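Local structure of beta-lactamase (Serratia marcescens, 5GWA) at residues A25-E30 with A166-L171; T162-T167 with A247-D252. The protein probably hydrolyses beta-lactam antibiotics to substituted beta-amino acids as a class A extended-spectrum beta-lactamase, and is bound here by the inhibitor avibactam. One frame throughout, in Å; residues are numbered along the deposited sequence.

Interaction 1. Residues A25-E30 with A166-L171. With NA (sodium ion), chain R.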
ATOM      1  N   ALA A  25     -16.196  22.142   5.016  1.00 10.49           N
ATOM      2  CA  ALA A  25     -16.302  23.473   4.425  1.00 11.60           C
ATOM      3  C   ALA A  25     -16.813  23.352   3.011  1.00 12.45           C
ATOM      4  O   ALA A  25     -16.488  22.392   2.292  1.00 12.18           O
ATOM      5  CB  ALA A  25     -14.995  24.217   4.430  1.00 11.47           C
ATOM      6  N   VAL A  26     -17.579  24.365   2.617  1.00 12.40           N
ATOM      7  CA  VAL A  26     -18.136  24.480   1.277  1.00 12.42           C
ATOM      8  C   VAL A  26     -17.983  25.933   0.861  1.00 14.82           C
ATOM      9  O   VAL A  26     -18.231  26.843   1.661  1.00 13.01           O
ATOM     10  CB  VAL A  26     -19.637  24.114   1.230  1.00 13.02           C
ATOM     11  CG1 VAL A  26     -20.126  24.085  -0.222  1.00 14.74           C
ATOM     12  CG2 VAL A  26     -19.919  22.788   1.887  1.00 13.95           C
ATOM     13  N   LEU A  27     -17.576  26.145  -0.384  1.00 13.73           N
ATOM     14  CA  LEU A  27     -17.514  27.483  -0.970  1.00 14.28           C
ATOM     15  C   LEU A  27     -18.029  27.411  -2.399  1.00 15.18           C
ATOM     16  O   LEU A  27     -17.492  26.667  -3.237  1.00 14.59           O
ATOM     17  CB  LEU A  27     -16.071  27.958  -0.952  1.00 18.88           C
ATOM     18  CG  LEU A  27     -15.651  29.407  -0.945  1.00 20.83           C
ATOM     19  CD1 LEU A  27     -16.487  30.184   0.094  1.00 21.97           C
ATOM     20  CD2 LEU A  27     -14.166  29.478  -0.592  1.00 21.20           C
ATOM     21  N   GLY A  28     -19.002  28.257  -2.735  1.00 14.92           N
ATOM     22  CA  GLY A  28     -19.389  28.361  -4.137  1.00 15.26           C
ATOM     23  C   GLY A  28     -18.255  28.921  -4.977  1.00 14.71           C
ATOM     24  O   GLY A  28     -17.513  29.776  -4.540  1.00 15.82           O
ATOM     25  N   ILE A  29     -18.153  28.477  -6.238  1.00 14.25           N
ATOM     26  CA  ILE A  29     -17.110  28.967  -7.102  1.00 14.18           C
ATOM     27  C   ILE A  29     -17.510  30.282  -7.745  1.00 16.38           C
ATOM     28  O   ILE A  29     -16.756  31.255  -7.744  1.00 18.06           O
ATOM     29  CB  ILE A  29     -16.722  27.950  -8.191  1.00 16.53           C
ATOM     30  CG1 ILE A  29     -16.145  26.665  -7.574  1.00 19.05           C
ATOM     31  CG2 ILE A  29     -15.677  28.535  -9.102  1.00 14.28           C
ATOM     32  CD1 ILE A  29     -14.968  26.915  -6.663  1.00 19.66           C
ATOM     33  N   GLU A  30     -18.732  30.304  -8.256  1.00 16.60           N
ATOM     34  CA  GLU A  30     -19.221  31.471  -8.991  1.00 17.80           C
ATOM     35  C   GLU A  30     -20.056  32.391  -8.105  1.00 21.87           C
ATOM     36  O   GLU A  30     -20.077  33.592  -8.336  1.00 26.27           O
ATOM     37  CB  GLU A  30     -20.012  31.017 -10.213  1.00 19.47           C
ATOM     38  CG  GLU A  30     -19.185  30.226 -11.243  1.00 18.58           C
ATOM     39  CD  GLU A  30     -19.128  28.724 -10.967  1.00 17.38           C
ATOM     40  OE1 GLU A  30     -19.863  28.248 -10.078  1.00 18.71           O
ATOM     41  OE2 GLU A  30     -18.443  28.047 -11.739  1.00 20.70           O
ATOM     42  N   ALA A 166      -9.672  26.522   4.810  1.00 11.19           N
ATOM     43  CA  ALA A 166      -8.452  26.751   4.022  1.00 10.66           C
ATOM     44  C   ALA A 166      -8.530  25.928   2.731  1.00  9.91           C
ATOM     45  O   ALA A 166      -8.154  26.394   1.642  1.00 11.57           O
ATOM     46  CB  ALA A 166      -7.219  26.397   4.797  1.00 11.26           C
ATOM     47  N   THR A 167      -8.907  24.664   2.862  1.00 10.57           N
ATOM     48  CA  THR A 167      -8.919  23.808   1.708  1.00  9.17           C
ATOM     49  C   THR A 167      -9.804  24.341   0.606  1.00  9.73           C
ATOM     50  O   THR A 167      -9.394  24.371  -0.558  1.00 10.17           O
ATOM     51  CB  THR A 167      -9.370  22.393   2.080  1.00  9.53           C
ATOM     52  OG1 THR A 167      -8.610  21.919   3.200  1.00 10.64           O
ATOM     53  CG2 THR A 167      -9.227  21.472   0.912  1.00 11.08           C
ATOM     54  N   VAL A 168     -11.038  24.718   0.935  1.00  9.36           N
ATOM     55  CA  VAL A 168     -11.934  25.179  -0.112  1.00 11.27           C
ATOM     56  C   VAL A 168     -11.525  26.570  -0.656  1.00  9.69           C
ATOM     57  O   VAL A 168     -11.722  26.821  -1.844  1.00 11.49           O
ATOM     58  CB  VAL A 168     -13.415  25.146   0.259  1.00 10.77           C
ATOM     59  CG1 VAL A 168     -13.908  23.733   0.488  1.00 11.61           C
ATOM     60  CG2 VAL A 168     -13.717  26.063   1.445  1.00 13.21           C
ATOM     61  N   GLN A 169     -10.918  27.421   0.160  1.00 11.05           N
ATOM     62  CA  GLN A 169     -10.303  28.663  -0.346  1.00 11.14           C
ATOM     63  C   GLN A 169      -9.277  28.353  -1.415  1.00 14.19           C
ATOM     64  O   GLN A 169      -9.268  28.976  -2.494  1.00 14.34           O
ATOM     65  CB  GLN A 169      -9.686  29.457   0.791  1.00 12.88           C
ATOM     66  CG  GLN A 169     -10.726  30.045   1.734  1.00 16.11           C
ATOM     67  CD  GLN A 169     -10.163  30.374   3.102  1.00 19.93           C
ATOM     68  OE1 GLN A 169      -8.955  30.575   3.260  1.00 21.63           O
ATOM     69  NE2 GLN A 169     -11.042  30.479   4.091  1.00 21.78           N
ATOM     70  N   LEU A 170      -8.416  27.384  -1.116  1.00 11.44           N
ATOM     71  CA  LEU A 170      -7.418  26.971  -2.088  1.00 12.32           C
ATOM     72  C   LEU A 170      -8.035  26.364  -3.324  1.00 13.00           C
ATOM     73  O   LEU A 170      -7.536  26.577  -4.461  1.00 12.88           O
ATOM     74  CB  LEU A 170      -6.412  26.032  -1.426  1.00 12.74           C
ATOM     75  CG  LEU A 170      -5.250  25.525  -2.280  1.00 12.38           C
ATOM     76  CD1 LEU A 170      -4.322  26.703  -2.576  1.00 12.76           C
ATOM     77  CD2 LEU A 170      -4.444  24.422  -1.586  1.00 11.25           C
ATOM     78  N   LEU A 171      -9.011  25.468  -3.150  1.00 11.47           N
ATOM     79  CA  LEU A 171      -9.677  24.849  -4.296  1.00 11.46           C
ATOM     80  C   LEU A 171     -10.335  25.873  -5.214  1.00 12.53           C
ATOM     81  O   LEU A 171     -10.339  25.698  -6.433  1.00 12.58           O
ATOM     82  CB  LEU A 171     -10.724  23.835  -3.836  1.00 11.66           C
ATOM     83  CG  LEU A 171     -10.161  22.546  -3.259  1.00 10.43           C
ATOM     84  CD1 LEU A 171     -11.214  21.849  -2.443  1.00 11.34           C
ATOM     85  CD2 LEU A 171      -9.617  21.598  -4.316  1.00 12.46           C
TER
HETATM   86 NA    NA R 317     -21.309  28.621  -7.563  1.00 25.91          NA
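Val-168 packs on Ala-25 and Leu-27 of the strand, its two methyls doing different work. Its CG2 reaches the CB of Ala-25 at 3.7 Å and also meets the CB of Leu-27 at 3.9 Å. The other branch, CG1, lies anti to the carbonyl carbon of Val-168 (chi1 -65°) and rests against the strand backbone, 3.4 Å from the O of Ala-25. Two branches at CB let valine touch side chain and main chain at once, while the single methyl of Ala-25 lets the helix come near. Here helix 164-175 packs on the five-stranded antiparallel sheet of the class A beta-lactamase fold, the axes of 25-28 and 166-171 passing 7.6 Å apart at a crossing angle of -27°. Toward Leu-27, which is partly exposed, the fit slackens. The CG of this leucine is anti to the backbone N (chi1 -155°); its CD2 lies 3.8 Å from the O of Val-168 and meets the CG of Gln-169 at 4.2 Å. Gln-169, also partly exposed, adds only this aliphatic part of its side chain to the contact with Leu-27. Beyond the strand, exposed Glu-30 takes no part in the helix contact; its OE1 binds a sodium ion at 2.9 Å together with the O of His-243.

Interaction 2. Residues T162-T167 with A247-D252. With NA (sodium ion), chain L; NA (sodium ion), chain K.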
ATOM      1  N   THR A 162      -4.747  20.850   8.309  1.00 11.53           N
ATOM      2  CA  THR A 162      -5.449  21.922   7.652  1.00 11.31           C
ATOM      3  C   THR A 162      -6.709  22.289   8.399  1.00 11.33           C
ATOM      4  O   THR A 162      -7.295  21.436   9.080  1.00 11.70           O
ATOM      5  CB  THR A 162      -5.812  21.518   6.198  1.00 10.98           C
ATOM      6  OG1 THR A 162      -6.220  22.674   5.463  1.00 10.65           O
ATOM      7  CG2 THR A 162      -6.911  20.472   6.173  1.00 11.23           C
ATOM      8  N   THR A 163      -7.187  23.511   8.194  1.00 11.09           N
ATOM      9  CA  THR A 163      -8.572  23.783   8.453  1.00 10.48           C
ATOM     10  C   THR A 163      -9.379  23.479   7.197  1.00 10.79           C
ATOM     11  O   THR A 163      -8.866  23.492   6.101  1.00 11.08           O
ATOM     12  CB  THR A 163      -8.842  25.226   8.850  1.00 12.30           C
ATOM     13  OG1 THR A 163      -8.417  26.101   7.810  1.00 12.32           O
ATOM     14  CG2 THR A 163      -8.167  25.577  10.186  1.00 13.00           C
ATOM     15  N   PRO A 164     -10.671  23.156   7.353  1.00 11.69           N
ATOM     16  CA  PRO A 164     -11.415  22.788   6.124  1.00 11.88           C
ATOM     17  C   PRO A 164     -11.690  23.980   5.213  1.00 11.73           C
ATOM     18  O   PRO A 164     -11.759  23.828   3.988  1.00 12.02           O
ATOM     19  CB  PRO A 164     -12.711  22.181   6.625  1.00 13.15           C
ATOM     20  CG  PRO A 164     -12.607  22.083   8.104  1.00 17.05           C
ATOM     21  CD  PRO A 164     -11.417  22.877   8.581  1.00 13.56           C
ATOM     22  N   ASP A 165     -11.907  25.156   5.800  1.00 11.65           N
ATOM     23  CA  ASP A 165     -12.102  26.364   5.026  1.00 11.91           C
ATOM     24  C   ASP A 165     -10.859  26.779   4.263  1.00 12.49           C
ATOM     25  O   ASP A 165     -10.980  27.163   3.107  1.00 12.82           O
ATOM     26  CB  ASP A 165     -12.701  27.502   5.862  1.00 14.24           C
ATOM     27  CG  ASP A 165     -11.897  27.836   7.094  1.00 16.12           C
ATOM     28  OD1 ASP A 165     -11.407  26.952   7.816  1.00 15.42           O
ATOM     29  OD2 ASP A 165     -11.773  29.045   7.390  1.00 19.82           O
ATOM     30  N   ALA A 166      -9.672  26.522   4.810  1.00 11.19           N
ATOM     31  CA  ALA A 166      -8.452  26.751   4.022  1.00 10.66           C
ATOM     32  C   ALA A 166      -8.530  25.928   2.731  1.00  9.91           C
ATOM     33  O   ALA A 166      -8.154  26.394   1.642  1.00 11.57           O
ATOM     34  CB  ALA A 166      -7.219  26.397   4.797  1.00 11.26           C
ATOM     35  N   THR A 167      -8.907  24.664   2.862  1.00 10.57           N
ATOM     36  CA  THR A 167      -8.919  23.808   1.708  1.00  9.17           C
ATOM     37  C   THR A 167      -9.804  24.341   0.606  1.00  9.73           C
ATOM     38  O   THR A 167      -9.394  24.371  -0.558  1.00 10.17           O
ATOM     39  CB  THR A 167      -9.370  22.393   2.080  1.00  9.53           C
ATOM     40  OG1 THR A 167      -8.610  21.919   3.200  1.00 10.64           O
ATOM     41  CG2 THR A 167      -9.227  21.472   0.912  1.00 11.08           C
ATOM     42  N   ALA A 247     -14.873  20.313   1.149  1.00 10.21           N
ATOM     43  CA  ALA A 247     -13.884  19.503   1.828  1.00 10.30           C
ATOM     44  C   ALA A 247     -14.467  18.884   3.072  1.00 11.68           C
ATOM     45  O   ALA A 247     -15.098  19.590   3.876  1.00 11.45           O
ATOM     46  CB  ALA A 247     -12.692  20.349   2.174  1.00  9.63           C
ATOM     47  N   VAL A 248     -14.353  17.565   3.210  1.00  9.55           N
ATOM     48  CA  VAL A 248     -14.830  16.894   4.407  1.00 11.06           C
ATOM     49  C   VAL A 248     -13.708  16.069   5.005  1.00 10.04           C
ATOM     50  O   VAL A 248     -13.074  15.267   4.315  1.00  9.73           O
ATOM     51  CB  VAL A 248     -16.068  15.999   4.156  1.00 10.69           C
ATOM     52  CG1 VAL A 248     -16.548  15.355   5.447  1.00 12.45           C
ATOM     53  CG2 VAL A 248     -17.191  16.797   3.497  1.00 12.17           C
ATOM     54  N   TYR A 249     -13.451  16.264   6.305  1.00  9.92           N
ATOM     55  CA  TYR A 249     -12.431  15.520   7.033  1.00 10.23           C
ATOM     56  C   TYR A 249     -13.089  14.783   8.188  1.00  9.75           C
ATOM     57  O   TYR A 249     -13.595  15.405   9.109  1.00 10.13           O
ATOM     58  CB  TYR A 249     -11.368  16.470   7.620  1.00 10.78           C
ATOM     59  CG  TYR A 249     -10.679  17.271   6.571  1.00  9.62           C
ATOM     60  CD1 TYR A 249     -11.217  18.458   6.107  1.00  9.73           C
ATOM     61  CD2 TYR A 249      -9.464  16.852   6.039  1.00  9.46           C
ATOM     62  CE1 TYR A 249     -10.569  19.202   5.142  1.00  9.45           C
ATOM     63  CE2 TYR A 249      -8.879  17.521   4.985  1.00  8.85           C
ATOM     64  CZ  TYR A 249      -9.439  18.667   4.540  1.00  9.89           C
ATOM     65  OH  TYR A 249      -8.778  19.317   3.543  1.00  9.93           O
ATOM     66  N   VAL A 250     -13.230  13.458   8.086  1.00 10.25           N
ATOM     67  CA  VAL A 250     -13.714  12.661   9.214  1.00 10.97           C
ATOM     68  C   VAL A 250     -12.515  12.206  10.020  1.00 10.89           C
ATOM     69  O   VAL A 250     -11.707  11.388   9.557  1.00 11.16           O
ATOM     70  CB  VAL A 250     -14.523  11.435   8.712  1.00 12.31           C
ATOM     71  CG1 VAL A 250     -15.026  10.620   9.895  1.00 12.20           C
ATOM     72  CG2 VAL A 250     -15.658  11.854   7.801  1.00 12.74           C
ATOM     73  N   SER A 251     -12.309  12.815  11.201  1.00 11.90           N
ATOM     74  CA  SER A 251     -11.075  12.594  11.932  1.00 11.19           C
ATOM     75  C   SER A 251     -11.292  11.909  13.270  1.00 11.72           C
ATOM     76  O   SER A 251     -12.372  11.974  13.820  1.00 12.37           O
ATOM     77  CB  SER A 251     -10.276  13.901  12.095  1.00 11.02           C
ATOM     78  OG  SER A 251     -10.866  14.754  13.068  1.00 14.14           O
ATOM     79  N   ASP A 252     -10.229  11.270  13.752  1.00 14.08           N
ATOM     80  CA  ASP A 252     -10.202  10.595  15.044  1.00 15.49           C
ATOM     81  C   ASP A 252     -11.466   9.808  15.328  1.00 15.86           C
ATOM     82  O   ASP A 252     -12.204  10.055  16.279  1.00 15.21           O
ATOM     83  CB  ASP A 252      -9.886  11.612  16.131  1.00 19.41           C
ATOM     84  CG  ASP A 252      -8.494  12.184  15.985  1.00 21.51           C
ATOM     85  OD1 ASP A 252      -7.669  11.597  15.248  1.00 22.83           O
ATOM     86  OD2 ASP A 252      -8.198  13.177  16.696  1.00 30.09           O
TER
HETATM   87 NA    NA L 311      -8.696  28.817   7.694  1.00 25.18          NA
HETATM   88 NA    NA K 310     -10.850  27.938  10.305  1.00 23.08          NA
HETATM   89  O   HOH W   1     -12.225  30.150  11.145  1.00 40.38           O
HETATM   90  O   HOH W   2      -9.230  29.154  12.082  1.00 25.99           O
HETATM   91  O   HOH W   3      -7.421  29.810   5.497  1.00 18.69           O
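Tyr-249 and Thr-167 reach toward each other tip to tip, and their hydroxyls form the one hydrogen bond between the segments. From CB, which points toward the helix, the tyrosine sets its CG anti to the carbonyl carbon (chi1 -59°). Farther out, CD1 lies 4.0 Å from the CB of Pro-164, and CE1 comes to 3.8 Å from the CA of the same proline, whose compact ring gives the aromatic a rigid apolar neighbour. CE2, on the other side of the ring, meets the CG2 of Thr-162 at 3.7 Å; this threonine crosses the tyrosine at about a right angle, and its methyl is also near CZ. At the tip, OH is 2.6 Å from the OG1 of Thr-167, which lies at the ring edge, near its plane. Threonine suits both places because its CB carries a hydroxyl and a methyl: Thr-167 bonds through OG1 while its CG2 packs on the CB of Ala-247 at 3.9 Å, and Thr-162 turns its OG1 to the O of Thr-163, a bond of 2.8 Å. The buried tyrosine hydroxyl is thus paired inside an otherwise largely apolar contact. Next along the chain from Thr-162, Thr-163 holds the N-cap position; its OG1 binds a sodium ion at 2.7 Å, and the OD1 of Asp-165 binds a second, which Glu-39 also ligates through its O. Such a helix start, seated by its first turn on a central strand, belongs to the sheet-to-helix interface of the class A beta-lactamase fold.

How the interactions relate
From the N terminus, strand 21-28 comes first, and interaction 1 closes a long loop from 25-30 to 166-171, with 135 residues between, many of them helical. Interaction 2 begins just ahead of the same helix, 164-175, and runs over 79 residues to strand 243-253. The two spans therefore follow one another with a short overlap, sharing Ala-166 and Thr-167, and neither encloses the other. Their strands are antiparallel neighbours in the five-stranded sheet, joined directly by the Ala-25 O to Ala-247 N pair at 2.9 Å, probably a hydrogen bond. One helix thus rests on two adjacent strands, one from each end of the chain, with the CB of Ala-25 packed against the O of Pro-164.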